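Local coordinates for protein FI20010p1 (Drosophila melanogaster, PDB 7CFB) that acts as Krimper in the piRNA pathway, where its extended Tudor domain probably contributes to assembly of the piRNA amplification complex for gene silencing, at residues N35-D40 with L152-I157; L20-G25 with D90-Y95; I177-H182 with L189-V194; N106-R111 with D225-D230. All coordinates share one frame; numbering follows the deposited sequence.

Overall arrangement
Contact 3 belongs to the five-stranded sheet and contact 4 to the turn that joins strands 99-103 and 108-117 of the six-stranded Tudor sheet, while contact 1 lies between the two sheets; all three are partly buried. Contact 2 is a surface pairing of two loops, its centre about 38 Å from that of contact 3. Contact 1 touches both contact 3, by packing of Ile-157 on Leu-189, and contact 4, where Arg-111 reaches the carbonyls of Leu-152 and Pro-153. Regular strand bonding holds contact 3; irregular backbone bonds, prolines and a water recur in contacts 1 and 2; contact 4 is a small helix-to-turn touch of mixed polar and apolar groups.

Contact 1: residues N35-D40 with L152-I157; sequences NQILKD and LPAQAI
Leu-38 and Lys-39, just beyond helix 30-36, pass Pro-153 and Ala-154 with chain directions 83° apart. One direct backbone bond joins them: Ala-154 N donates to Leu-38 O over 2.8 Å, close to straight. A step further on, a water accepts from Asp-40 N at 2.7 Å and donates to Ala-154 O, so the second link is bridged by solvent. Leu-38 has CG anti to its backbone N (chi1 175°), which sets it beside Pro-153; the two side chains lie alongside each other, pointing the same way, and CD2 meets Pro-153 CG at 3.8 Å. Ile-37 sends CD1 to within 3.9 Å of Ala-154 CB. Lys-39 touches Ile-157 CD1 through CB at 4.0 Å, whereas the rest of its chain, bent at chi3 and chi4, curls back so that NZ donates to Ile-37 O over 2.9 Å. The same ammonium bonds to Tyr-34 O and forms a cation-pi contact with the Tyr-34 ring. Arg-111 of strand 108-117 holds the carbonyls of Leu-152 and Pro-153, and the contact joins the end of helix 30-36 to the loop leading from helix 147-150 into strand 157-161 of the five-stranded sheet.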
loop_
_atom_site.group_PDB
_atom_site.type_symbol
_atom_site.label_atom_id
_atom_site.label_comp_id
_atom_site.label_asym_id
_atom_site.label_seq_id
_atom_site.Cartn_x
_atom_site.Cartn_y
_atom_site.Cartn_z
ATOM N N ASN A 35 8.511 -8.946 -2.606
ATOM C CA ASN A 35 8.828 -9.902 -3.696
ATOM C C ASN A 35 7.720 -10.934 -3.891
ATOM O O ASN A 35 7.588 -11.369 -4.975
ATOM C CB ASN A 35 10.228 -10.496 -3.569
ATOM C CG ASN A 35 11.293 -9.455 -3.786
ATOM O OD1 ASN A 35 11.147 -8.574 -4.599
ATOM N ND2 ASN A 35 12.374 -9.541 -3.053
ATOM N N GLN A 36 7.040 -11.366 -2.833
ATOM C CA GLN A 36 6.031 -12.438 -2.996
ATOM C C GLN A 36 4.700 -11.949 -3.552
ATOM O O GLN A 36 4.011 -12.771 -4.079
ATOM C CB GLN A 36 5.607 -13.128 -1.704
ATOM C CG GLN A 36 6.680 -13.319 -0.667
ATOM C CD GLN A 36 7.698 -14.365 -1.016
ATOM O OE1 GLN A 36 8.430 -14.243 -1.984
ATOM N NE2 GLN A 36 7.785 -15.378 -0.184
ATOM N N ILE A 37 4.339 -10.674 -3.373
ATOM C CA ILE A 37 3.000 -10.183 -3.830
ATOM C C ILE A 37 3.000 -9.934 -5.345
ATOM O O ILE A 37 4.071 -9.593 -5.884
ATOM C CB ILE A 37 2.584 -8.922 -3.046
ATOM C CG1 ILE A 37 3.556 -7.762 -3.277
ATOM C CG2 ILE A 37 2.421 -9.236 -1.567
ATOM C CD1 ILE A 37 3.417 -6.637 -2.277
ATOM N N LEU A 38 1.840 -10.100 -6.000
ATOM C CA LEU A 38 1.760 -9.838 -7.448
ATOM C C LEU A 38 1.957 -8.346 -7.744
ATOM O O LEU A 38 1.403 -7.546 -7.064
ATOM C CB LEU A 38 0.437 -10.374 -7.979
ATOM C CG LEU A 38 0.149 -10.066 -9.437
ATOM C CD1 LEU A 38 1.017 -10.890 -10.354
ATOM C CD2 LEU A 38 -1.310 -10.261 -9.742
ATOM N N LYS A 39 2.760 -8.037 -8.750
ATOM C CA LYS A 39 3.036 -6.645 -9.156
ATOM C C LYS A 39 2.989 -6.522 -10.686
ATOM O O LYS A 39 3.550 -7.365 -11.347
ATOM C CB LYS A 39 4.407 -6.224 -8.633
ATOM C CG LYS A 39 4.593 -6.257 -7.131
ATOM C CD LYS A 39 5.952 -5.827 -6.663
ATOM C CE LYS A 39 7.026 -6.886 -6.757
ATOM N NZ LYS A 39 6.493 -8.256 -6.708
ATOM N N ASP A 40 2.330 -5.494 -11.210
ATOM C CA ASP A 40 2.279 -5.244 -12.669
ATOM C C ASP A 40 3.414 -4.295 -13.063
ATOM O O ASP A 40 3.214 -3.103 -13.090
ATOM C CB ASP A 40 0.893 -4.834 -13.153
ATOM C CG ASP A 40 0.783 -4.799 -14.662
ATOM O OD1 ASP A 40 1.784 -4.882 -15.298
ATOM O OD2 ASP A 40 -0.312 -4.712 -15.158
ATOM N N LEU A 152 -5.982 -8.871 -7.401
ATOM C CA LEU A 152 -5.459 -7.730 -8.181
ATOM C C LEU A 152 -4.012 -7.395 -7.799
ATOM O O LEU A 152 -3.666 -7.535 -6.664
ATOM C CB LEU A 152 -6.387 -6.535 -8.011
ATOM C CG LEU A 152 -7.695 -6.643 -8.778
ATOM C CD1 LEU A 152 -8.645 -5.550 -8.347
ATOM C CD2 LEU A 152 -7.456 -6.581 -10.271
ATOM N N PRO A 153 -3.167 -6.917 -8.725
ATOM C CA PRO A 153 -1.781 -6.590 -8.413
ATOM C C PRO A 153 -1.600 -5.456 -7.392
ATOM O O PRO A 153 -2.355 -4.558 -7.364
ATOM C CB PRO A 153 -1.209 -6.123 -9.749
ATOM C CG PRO A 153 -2.126 -6.715 -10.765
ATOM C CD PRO A 153 -3.487 -6.697 -10.117
ATOM N N ALA A 154 -0.566 -5.569 -6.579
ATOM C CA ALA A 154 -0.263 -4.529 -5.589
ATOM C C ALA A 154 0.039 -3.266 -6.369
ATOM O O ALA A 154 0.810 -3.326 -7.268
ATOM C CB ALA A 154 0.917 -4.951 -4.761
ATOM N N GLN A 155 -0.589 -2.179 -5.998
ATOM C CA GLN A 155 -0.395 -0.883 -6.670
ATOM C C GLN A 155 1.005 -0.315 -6.438
ATOM O O GLN A 155 1.531 0.286 -7.333
ATOM C CB GLN A 155 -1.500 0.083 -6.258
ATOM C CG GLN A 155 -2.867 -0.380 -6.731
ATOM C CD GLN A 155 -2.903 -0.449 -8.232
ATOM O OE1 GLN A 155 -2.781 0.545 -8.901
ATOM N NE2 GLN A 155 -3.058 -1.632 -8.767
ATOM N N ALA A 156 1.550 -0.501 -5.246
ATOM C CA ALA A 156 2.814 0.174 -4.896
ATOM C C ALA A 156 4.047 -0.531 -5.455
ATOM O O ALA A 156 4.351 -1.606 -5.028
ATOM C CB ALA A 156 2.889 0.390 -3.418
ATOM N N ILE A 157 4.749 0.160 -6.338
ATOM C CA ILE A 157 5.984 -0.373 -6.972
ATOM C C ILE A 157 7.204 0.339 -6.379
ATOM O O ILE A 157 7.253 1.537 -6.423
ATOM C CB ILE A 157 5.943 -0.246 -8.501
ATOM C CG1 ILE A 157 4.676 -0.834 -9.106
ATOM C CG2 ILE A 157 7.182 -0.865 -9.093
ATOM C CD1 ILE A 157 4.497 -2.279 -8.821
HETATM O O HOH W 1 0.877 -3.558 -10.043
#

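Contact 2: residues L20-G25 with D90-Y95; sequences LPPKGG and DQLPDY
Tyr-95 sets one ring face against Pro-22 and runs beside Gly-24 and Gly-25. CG stands anti to its own carbonyl carbon (chi1 -60°), and the contacts begin at CB, 4.1 Å from Gly-25 C. Further out, CD2 comes to 3.5 Å from Gly-24 O, and Gly-25 O lies at the ring edge. CE2 meets Pro-22 CB at 3.9 Å, and CZ meets Pro-22 CG at 3.7 Å. That CG sits over one face of the ring, offset toward the rim, in a CH-pi contact 20° off the ring normal. The tip, Tyr-95 OH, lies 4.1 Å from Pro-22 CD. The two backbones run nearly parallel, 23° apart. Tyr-95 N donates to Gly-24 O, while Leu-20 N to Asp-90 O and Leu-92 N to Leu-20 O form a single bridge around Gln-91. The Gln-91 amide gives two bonds from NE2, to Pro-21 O at 2.7 Å and to its neighbour Leu-92 O at 3.0 Å, which together fix its rotation; the first meets the carbonyl from above its plane. Asp-94 OD1 takes Gly-24 N at 3.0 Å, and a water ties that same oxygen to Lys-23 N and Leu-92 O. Tyr-123 of strand 123-127 packs against Pro-22, Leu-92 and Tyr-95, and the buried Leu-92 also reaches Ile-114 of strand 108-117 and Phe-99 of strand 99-103, setting the paired loops against the Tudor sheet.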
loop_
_atom_site.group_PDB
_atom_site.type_symbol
_atom_site.label_atom_id
_atom_site.label_comp_id
_atom_site.label_asym_id
_atom_site.label_seq_id
_atom_site.Cartn_x
_atom_site.Cartn_y
_atom_site.Cartn_z
ATOM N N LEU A 20 -7.940 -13.669 16.084
ATOM C CA LEU A 20 -7.193 -14.933 16.238
ATOM C C LEU A 20 -5.947 -14.908 15.345
ATOM O O LEU A 20 -6.025 -14.475 14.219
ATOM C CB LEU A 20 -8.119 -16.098 15.895
ATOM C CG LEU A 20 -9.186 -16.376 16.946
ATOM C CD1 LEU A 20 -10.418 -17.003 16.341
ATOM C CD2 LEU A 20 -8.635 -17.237 18.052
ATOM N N PRO A 21 -4.795 -15.398 15.831
ATOM C CA PRO A 21 -3.573 -15.435 15.060
ATOM C C PRO A 21 -3.652 -16.334 13.827
ATOM O O PRO A 21 -4.378 -17.258 13.817
ATOM C CB PRO A 21 -2.609 -16.122 16.018
ATOM C CG PRO A 21 -3.093 -15.713 17.357
ATOM C CD PRO A 21 -4.585 -15.786 17.208
ATOM N N PRO A 22 -2.843 -16.067 12.793
ATOM C CA PRO A 22 -2.867 -16.867 11.591
ATOM C C PRO A 22 -2.583 -18.348 11.864
ATOM O O PRO A 22 -1.754 -18.650 12.655
ATOM C CB PRO A 22 -1.698 -16.313 10.777
ATOM C CG PRO A 22 -1.511 -14.940 11.292
ATOM C CD PRO A 22 -1.908 -14.969 12.740
ATOM N N LYS A 23 -3.340 -19.213 11.204
ATOM C CA LYS A 23 -3.199 -20.665 11.385
ATOM C C LYS A 23 -2.022 -21.127 10.550
ATOM O O LYS A 23 -1.390 -22.079 10.933
ATOM C CB LYS A 23 -4.474 -21.388 10.960
ATOM C CG LYS A 23 -5.634 -21.266 11.932
ATOM C CD LYS A 23 -6.961 -21.042 11.245
ATOM C CE LYS A 23 -8.148 -21.213 12.169
ATOM N NZ LYS A 23 -9.413 -21.344 11.408
ATOM N N GLY A 24 -1.760 -20.462 9.445
ATOM C CA GLY A 24 -0.637 -20.907 8.613
ATOM C C GLY A 24 0.053 -19.807 7.843
ATOM O O GLY A 24 -0.148 -18.660 8.149
ATOM N N GLY A 25 0.902 -20.219 6.915
ATOM C CA GLY A 25 1.669 -19.344 6.025
ATOM C C GLY A 25 3.092 -19.195 6.483
ATOM O O GLY A 25 3.342 -19.393 7.643
ATOM N N ASP A 90 -12.798 -12.357 12.020
ATOM C CA ASP A 90 -12.334 -12.494 13.417
ATOM C C ASP A 90 -11.096 -13.388 13.435
ATOM O O ASP A 90 -10.512 -13.527 14.457
ATOM C CB ASP A 90 -13.458 -12.921 14.351
ATOM C CG ASP A 90 -14.141 -11.715 14.969
ATOM O OD1 ASP A 90 -13.568 -11.134 15.912
ATOM O OD2 ASP A 90 -15.223 -11.345 14.476
ATOM N N GLN A 91 -10.763 -13.998 12.295
ATOM C CA GLN A 91 -9.571 -14.885 12.208
ATOM C C GLN A 91 -8.579 -14.269 11.216
ATOM O O GLN A 91 -8.918 -14.196 10.018
ATOM C CB GLN A 91 -9.984 -16.292 11.774
ATOM C CG GLN A 91 -8.826 -17.139 11.265
ATOM C CD GLN A 91 -7.903 -17.569 12.379
ATOM O OE1 GLN A 91 -8.229 -18.444 13.179
ATOM N NE2 GLN A 91 -6.735 -16.952 12.439
ATOM N N LEU A 92 -7.405 -13.844 11.695
ATOM C CA LEU A 92 -6.429 -13.222 10.786
ATOM C C LEU A 92 -6.138 -14.235 9.692
ATOM O O LEU A 92 -5.899 -15.349 9.999
ATOM C CB LEU A 92 -5.151 -12.914 11.566
ATOM C CG LEU A 92 -5.081 -11.519 12.170
ATOM C CD1 LEU A 92 -4.022 -11.432 13.234
ATOM C CD2 LEU A 92 -4.843 -10.498 11.088
ATOM N N PRO A 93 -6.042 -13.851 8.415
ATOM C CA PRO A 93 -5.615 -14.764 7.377
ATOM C C PRO A 93 -4.140 -15.165 7.510
ATOM O O PRO A 93 -3.374 -14.576 8.186
ATOM C CB PRO A 93 -5.796 -13.972 6.086
ATOM C CG PRO A 93 -6.843 -12.978 6.442
ATOM C CD PRO A 93 -6.516 -12.602 7.862
ATOM N N ASP A 94 -3.728 -16.156 6.748
ATOM C CA ASP A 94 -2.326 -16.624 6.836
ATOM C C ASP A 94 -1.324 -15.553 6.421
ATOM O O ASP A 94 -1.635 -14.664 5.641
ATOM C CB ASP A 94 -2.049 -17.781 5.888
ATOM C CG ASP A 94 -2.795 -19.047 6.230
ATOM O OD1 ASP A 94 -3.319 -19.126 7.308
ATOM O OD2 ASP A 94 -2.828 -19.915 5.393
ATOM N N TYR A 95 -0.107 -15.711 6.907
ATOM C CA TYR A 95 0.986 -14.803 6.505
ATOM C C TYR A 95 1.114 -14.855 4.985
ATOM O O TYR A 95 1.110 -15.919 4.384
ATOM C CB TYR A 95 2.294 -15.232 7.162
ATOM C CG TYR A 95 2.277 -15.221 8.665
ATOM C CD1 TYR A 95 2.307 -14.037 9.360
ATOM C CD2 TYR A 95 2.213 -16.385 9.389
ATOM C CE1 TYR A 95 2.277 -14.013 10.733
ATOM C CE2 TYR A 95 2.168 -16.383 10.764
ATOM C CZ TYR A 95 2.200 -15.189 11.436
ATOM O OH TYR A 95 2.177 -15.154 12.780
HETATM O O HOH W 2 -5.041 -18.238 9.405
#

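Contact 3: residues I177-H182 with L189-V194; sequences IKIRVH and LVAEPV
Arg-180 O is gripped twice: Glu-192 N donates to it across the strands over 2.9 Å, and His-182 ND1 adds a weak bond of 3.4 Å from its own strand. Ala-191 CA makes a CA-H...O contact with the same oxygen at 3.2 Å. In return Arg-180 N donates to Glu-192 O over 2.7 Å, completing an antiparallel hydrogen-bonded pair in the hairpin of strands 176-184 and 189-194. The His-182 ring, its CG anti to the carbonyl carbon (chi1 -73°), keeps Arg-180 O at its edge, in plane, and brings CE1 to 3.2 Å from Glu-192 OE1, with ring and carboxylate planes 30° apart. An alanine at His-182 would probably leave Arg-180 O without its second donor and Glu-192 freer to turn, with the edge of the ring gone from beside its carboxylate. The Arg-180 chain crosses Val-194 at about a right angle, Arg-180 CG lying 3.5 Å from Val-194 CG1. The other face is apolar: Ile-179 CD1 meets Ala-191 CB at 3.7 Å. Pro-193 faces Ile-179 in a non-hydrogen-bonded pair, where its lack of an N-H costs no bond between these strands. Val-50 of strand 49-57 packs on Ile-179 and Val-181, and Cys-159 on Ala-191. Buried aliphatic groups thus line one face; that of Arg-180 and Glu-192 is mostly polar, with Val-194 among its groups, and the Glu-192 carboxylate would be expected to favour a positive His-182.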
loop_
_atom_site.group_PDB
_atom_site.type_symbol
_atom_site.label_atom_id
_atom_site.label_comp_id
_atom_site.label_asym_id
_atom_site.label_seq_id
_atom_site.Cartn_x
_atom_site.Cartn_y
_atom_site.Cartn_z
ATOM N N ILE A 177 2.591 12.429 -10.419
ATOM C CA ILE A 177 3.895 12.944 -10.905
ATOM C C ILE A 177 4.239 12.273 -12.229
ATOM O O ILE A 177 3.558 11.342 -12.615
ATOM C CB ILE A 177 5.024 12.719 -9.886
ATOM C CG1 ILE A 177 5.323 11.248 -9.632
ATOM C CG2 ILE A 177 4.766 13.466 -8.605
ATOM C CD1 ILE A 177 6.608 11.021 -8.902
ATOM N N LYS A 178 5.242 12.800 -12.912
ATOM C CA LYS A 178 5.747 12.157 -14.141
ATOM C C LYS A 178 7.173 11.708 -13.853
ATOM O O LYS A 178 7.907 12.487 -13.317
ATOM C CB LYS A 178 5.642 13.071 -15.360
ATOM C CG LYS A 178 4.271 13.674 -15.619
ATOM C CD LYS A 178 4.165 14.401 -16.928
ATOM C CE LYS A 178 2.805 15.033 -17.145
ATOM N NZ LYS A 178 1.680 14.078 -16.980
ATOM N N ILE A 179 7.497 10.467 -14.164
ATOM C CA ILE A 179 8.850 9.921 -13.897
ATOM C C ILE A 179 9.460 9.383 -15.188
ATOM O O ILE A 179 8.744 8.785 -15.942
ATOM C CB ILE A 179 8.800 8.810 -12.831
ATOM C CG1 ILE A 179 7.773 7.743 -13.181
ATOM C CG2 ILE A 179 8.585 9.367 -11.434
ATOM C CD1 ILE A 179 8.025 6.440 -12.533
ATOM N N ARG A 180 10.735 9.672 -15.413
ATOM C CA ARG A 180 11.465 9.056 -16.538
ATOM C C ARG A 180 11.976 7.729 -15.996
ATOM O O ARG A 180 12.770 7.755 -15.101
ATOM C CB ARG A 180 12.682 9.838 -17.027
ATOM C CG ARG A 180 12.576 11.341 -16.935
ATOM C CD ARG A 180 13.768 11.983 -17.601
ATOM N NE ARG A 180 13.437 13.342 -17.962
ATOM C CZ ARG A 180 13.169 13.729 -19.184
ATOM N NH1 ARG A 180 13.235 12.859 -20.162
ATOM N NH2 ARG A 180 12.873 14.982 -19.424
ATOM N N VAL A 181 11.548 6.632 -16.577
ATOM C CA VAL A 181 11.963 5.300 -16.089
ATOM C C VAL A 181 13.327 4.942 -16.680
ATOM O O VAL A 181 13.406 4.742 -17.848
ATOM C CB VAL A 181 10.873 4.291 -16.470
ATOM C CG1 VAL A 181 11.094 2.923 -15.887
ATOM C CG2 VAL A 181 9.504 4.819 -16.134
ATOM N N HIS A 182 14.378 5.033 -15.885
ATOM C CA HIS A 182 15.724 4.609 -16.335
ATOM C C HIS A 182 15.813 3.090 -16.404
ATOM O O HIS A 182 16.338 2.587 -17.347
ATOM C CB HIS A 182 16.813 5.133 -15.400
ATOM C CG HIS A 182 17.087 6.593 -15.492
ATOM N ND1 HIS A 182 16.105 7.530 -15.429
ATOM C CD2 HIS A 182 18.241 7.272 -15.591
ATOM C CE1 HIS A 182 16.623 8.718 -15.523
ATOM N NE2 HIS A 182 17.920 8.580 -15.621
ATOM N N LEU A 189 12.176 -0.173 -9.642
ATOM C CA LEU A 189 12.396 0.795 -10.717
ATOM C C LEU A 189 13.496 1.774 -10.339
ATOM O O LEU A 189 13.695 2.052 -9.181
ATOM C CB LEU A 189 11.127 1.624 -10.914
ATOM C CG LEU A 189 9.821 0.920 -11.237
ATOM C CD1 LEU A 189 8.708 1.936 -11.357
ATOM C CD2 LEU A 189 9.940 0.120 -12.512
ATOM N N VAL A 190 14.184 2.248 -11.352
ATOM C CA VAL A 190 15.086 3.398 -11.179
ATOM C C VAL A 190 14.434 4.462 -12.042
ATOM O O VAL A 190 14.363 4.270 -13.223
ATOM C CB VAL A 190 16.527 3.083 -11.591
ATOM C CG1 VAL A 190 17.358 4.338 -11.633
ATOM C CG2 VAL A 190 17.153 2.047 -10.686
ATOM N N ALA A 191 13.920 5.498 -11.418
ATOM C CA ALA A 191 13.206 6.557 -12.147
ATOM C C ALA A 191 13.607 7.942 -11.640
ATOM O O ALA A 191 13.961 8.082 -10.517
ATOM C CB ALA A 191 11.730 6.355 -12.006
ATOM N N GLU A 192 13.503 8.923 -12.513
ATOM C CA GLU A 192 13.840 10.319 -12.201
ATOM C C GLU A 192 12.563 11.133 -12.359
ATOM O O GLU A 192 11.971 11.058 -13.385
ATOM C CB GLU A 192 14.955 10.735 -13.153
ATOM C CG GLU A 192 15.033 12.211 -13.391
ATOM C CD GLU A 192 16.269 12.631 -14.153
ATOM O OE1 GLU A 192 16.925 11.782 -14.691
ATOM O OE2 GLU A 192 16.536 13.797 -14.198
ATOM N N PRO A 193 12.083 11.878 -11.359
ATOM C CA PRO A 193 10.878 12.626 -11.548
ATOM C C PRO A 193 11.113 13.804 -12.485
ATOM O O PRO A 193 12.172 14.325 -12.506
ATOM C CB PRO A 193 10.532 13.111 -10.151
ATOM C CG PRO A 193 11.824 13.118 -9.435
ATOM C CD PRO A 193 12.618 11.988 -10.030
ATOM N N VAL A 194 10.099 14.146 -13.253
ATOM C CA VAL A 194 10.190 15.340 -14.116
ATOM C C VAL A 194 9.453 16.430 -13.347
ATOM O O VAL A 194 8.384 16.164 -12.812
ATOM C CB VAL A 194 9.694 15.099 -15.549
ATOM C CG1 VAL A 194 10.392 13.910 -16.155
ATOM C CG2 VAL A 194 8.210 14.904 -15.618
#

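Contact 4: residues N106-R111 with D225-D230; sequences NNIITR and DESTSD
Asn-106 and Ser-227 bring the turn before strand 108-117 up to the last turn of helix 215-228, their CA atoms 5.2 Å apart. The turn belongs to a hairpin of the Tudor sheet and contains a G1 beta bulge, in which Asn-107 and Ile-108 both face Asp-103. Asn-106 has CG anti to its carbonyl carbon (chi1 -55°), a setting that brings CG to 3.6 Å from Glu-226 O; its CB rests on the helix at 3.7 Å from Ser-227 CA. The amide end then lies beside the carboxylate of Asp-230, the two side chains crossing with their planes 67° apart. An alanine at Asn-106 would keep CB against Ser-227 but would probably open a gap between Glu-226 O and Asp-230, leaving that carboxylate without its polar neighbour from the turn. Asp-230 has other partners in Arg-239, by a salt bridge, and Leu-232 N. Asp-103 reinforces the join from the preceding strand, one carboxylate oxygen taking Asn-106 N and the other Ser-227 OG. Ile-108 supplies the apolar part of the contact: its CG1 lies 4.0 Å from Ser-227 OG, and its CD1 reaches 3.8 Å from Ser-227 CB.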
loop_
_atom_site.group_PDB
_atom_site.type_symbol
_atom_site.label_atom_id
_atom_site.label_comp_id
_atom_site.label_asym_id
_atom_site.label_seq_id
_atom_site.Cartn_x
_atom_site.Cartn_y
_atom_site.Cartn_z
ATOM N N ASN A 106 -10.077 7.788 9.695
ATOM C CA ASN A 106 -10.144 8.473 8.384
ATOM C C ASN A 106 -11.106 7.798 7.413
ATOM O O ASN A 106 -11.123 8.155 6.288
ATOM C CB ASN A 106 -8.747 8.767 7.882
ATOM C CG ASN A 106 -8.001 9.547 8.928
ATOM O OD1 ASN A 106 -7.058 9.048 9.501
ATOM N ND2 ASN A 106 -8.453 10.746 9.213
ATOM N N ASN A 107 -11.815 6.799 7.884
ATOM C CA ASN A 107 -12.867 6.116 7.097
ATOM C C ASN A 107 -12.405 5.564 5.738
ATOM O O ASN A 107 -13.112 5.771 4.770
ATOM C CB ASN A 107 -14.122 6.979 7.006
ATOM C CG ASN A 107 -15.380 6.148 6.957
ATOM O OD1 ASN A 107 -15.423 5.038 7.473
ATOM N ND2 ASN A 107 -16.387 6.668 6.291
ATOM N N ILE A 108 -11.262 4.895 5.664
ATOM C CA ILE A 108 -10.862 4.245 4.384
ATOM C C ILE A 108 -10.493 2.796 4.669
ATOM O O ILE A 108 -10.201 2.484 5.784
ATOM C CB ILE A 108 -9.745 4.982 3.639
ATOM C CG1 ILE A 108 -8.378 4.769 4.276
ATOM C CG2 ILE A 108 -10.069 6.440 3.435
ATOM C CD1 ILE A 108 -7.258 4.939 3.311
ATOM N N ILE A 109 -10.614 1.937 3.673
ATOM C CA ILE A 109 -10.265 0.507 3.849
ATOM C C ILE A 109 -9.188 0.160 2.822
ATOM O O ILE A 109 -9.438 0.284 1.638
ATOM C CB ILE A 109 -11.513 -0.364 3.733
ATOM C CG1 ILE A 109 -12.498 -0.082 4.865
ATOM C CG2 ILE A 109 -11.142 -1.818 3.647
ATOM C CD1 ILE A 109 -13.735 -0.911 4.789
ATOM N N THR A 110 -8.058 -0.337 3.298
ATOM C CA THR A 110 -6.916 -0.609 2.398
ATOM C C THR A 110 -6.483 -2.073 2.460
ATOM O O THR A 110 -6.681 -2.679 3.475
ATOM C CB THR A 110 -5.773 0.334 2.749
ATOM O OG1 THR A 110 -4.853 0.409 1.670
ATOM C CG2 THR A 110 -5.072 -0.052 4.025
ATOM N N ARG A 111 -5.872 -2.555 1.381
ATOM C CA ARG A 111 -5.381 -3.950 1.259
ATOM C C ARG A 111 -4.133 -4.108 2.117
ATOM O O ARG A 111 -3.347 -3.214 2.151
ATOM C CB ARG A 111 -5.210 -4.380 -0.198
ATOM C CG ARG A 111 -6.462 -4.240 -1.040
ATOM C CD ARG A 111 -6.409 -5.076 -2.287
ATOM N NE ARG A 111 -5.363 -4.594 -3.151
ATOM C CZ ARG A 111 -4.811 -5.275 -4.118
ATOM N NH1 ARG A 111 -5.192 -6.498 -4.383
ATOM N NH2 ARG A 111 -3.854 -4.729 -4.812
ATOM N N ASP A 225 -4.922 10.685 1.506
ATOM C CA ASP A 225 -3.982 11.621 2.164
ATOM C C ASP A 225 -4.395 11.881 3.610
ATOM O O ASP A 225 -3.514 12.008 4.420
ATOM C CB ASP A 225 -3.686 12.838 1.297
ATOM C CG ASP A 225 -2.449 13.585 1.732
ATOM O OD1 ASP A 225 -1.392 12.995 1.738
ATOM O OD2 ASP A 225 -2.577 14.731 2.074
ATOM N N GLU A 226 -5.684 11.971 3.901
ATOM C CA GLU A 226 -6.105 12.190 5.307
ATOM C C GLU A 226 -5.679 11.009 6.182
ATOM O O GLU A 226 -5.254 11.256 7.281
ATOM C CB GLU A 226 -7.576 12.578 5.357
ATOM C CG GLU A 226 -7.848 13.689 4.374
ATOM C CD GLU A 226 -8.829 14.740 4.821
ATOM O OE1 GLU A 226 -9.926 14.791 4.250
ATOM O OE2 GLU A 226 -8.491 15.487 5.744
ATOM N N SER A 227 -5.792 9.784 5.691
ATOM C CA SER A 227 -5.320 8.597 6.440
ATOM C C SER A 227 -3.802 8.668 6.627
ATOM O O SER A 227 -3.363 8.471 7.724
ATOM C CB SER A 227 -5.648 7.364 5.683
ATOM O OG SER A 227 -5.316 6.221 6.417
ATOM N N THR A 228 -3.080 8.982 5.553
ATOM C CA THR A 228 -1.602 9.050 5.500
ATOM C C THR A 228 -1.077 10.177 6.385
ATOM O O THR A 228 -0.068 9.985 6.990
ATOM C CB THR A 228 -1.096 9.212 4.063
ATOM O OG1 THR A 228 -1.363 8.014 3.343
ATOM C CG2 THR A 228 0.385 9.503 4.001
ATOM N N SER A 229 -1.774 11.301 6.413
ATOM C CA SER A 229 -1.328 12.489 7.176
ATOM C C SER A 229 -1.845 12.500 8.616
ATOM O O SER A 229 -1.539 13.439 9.306
ATOM C CB SER A 229 -1.710 13.733 6.448
ATOM O OG SER A 229 -2.902 14.271 6.985
ATOM N N ASP A 230 -2.634 11.515 9.015
ATOM C CA ASP A 230 -3.183 11.446 10.393
ATOM C C ASP A 230 -2.056 11.578 11.418
ATOM O O ASP A 230 -1.131 10.795 11.351
ATOM C CB ASP A 230 -4.002 10.189 10.625
ATOM C CG ASP A 230 -4.641 10.192 11.992
ATOM O OD1 ASP A 230 -3.933 10.159 12.945
ATOM O OD2 ASP A 230 -5.838 10.224 12.057
#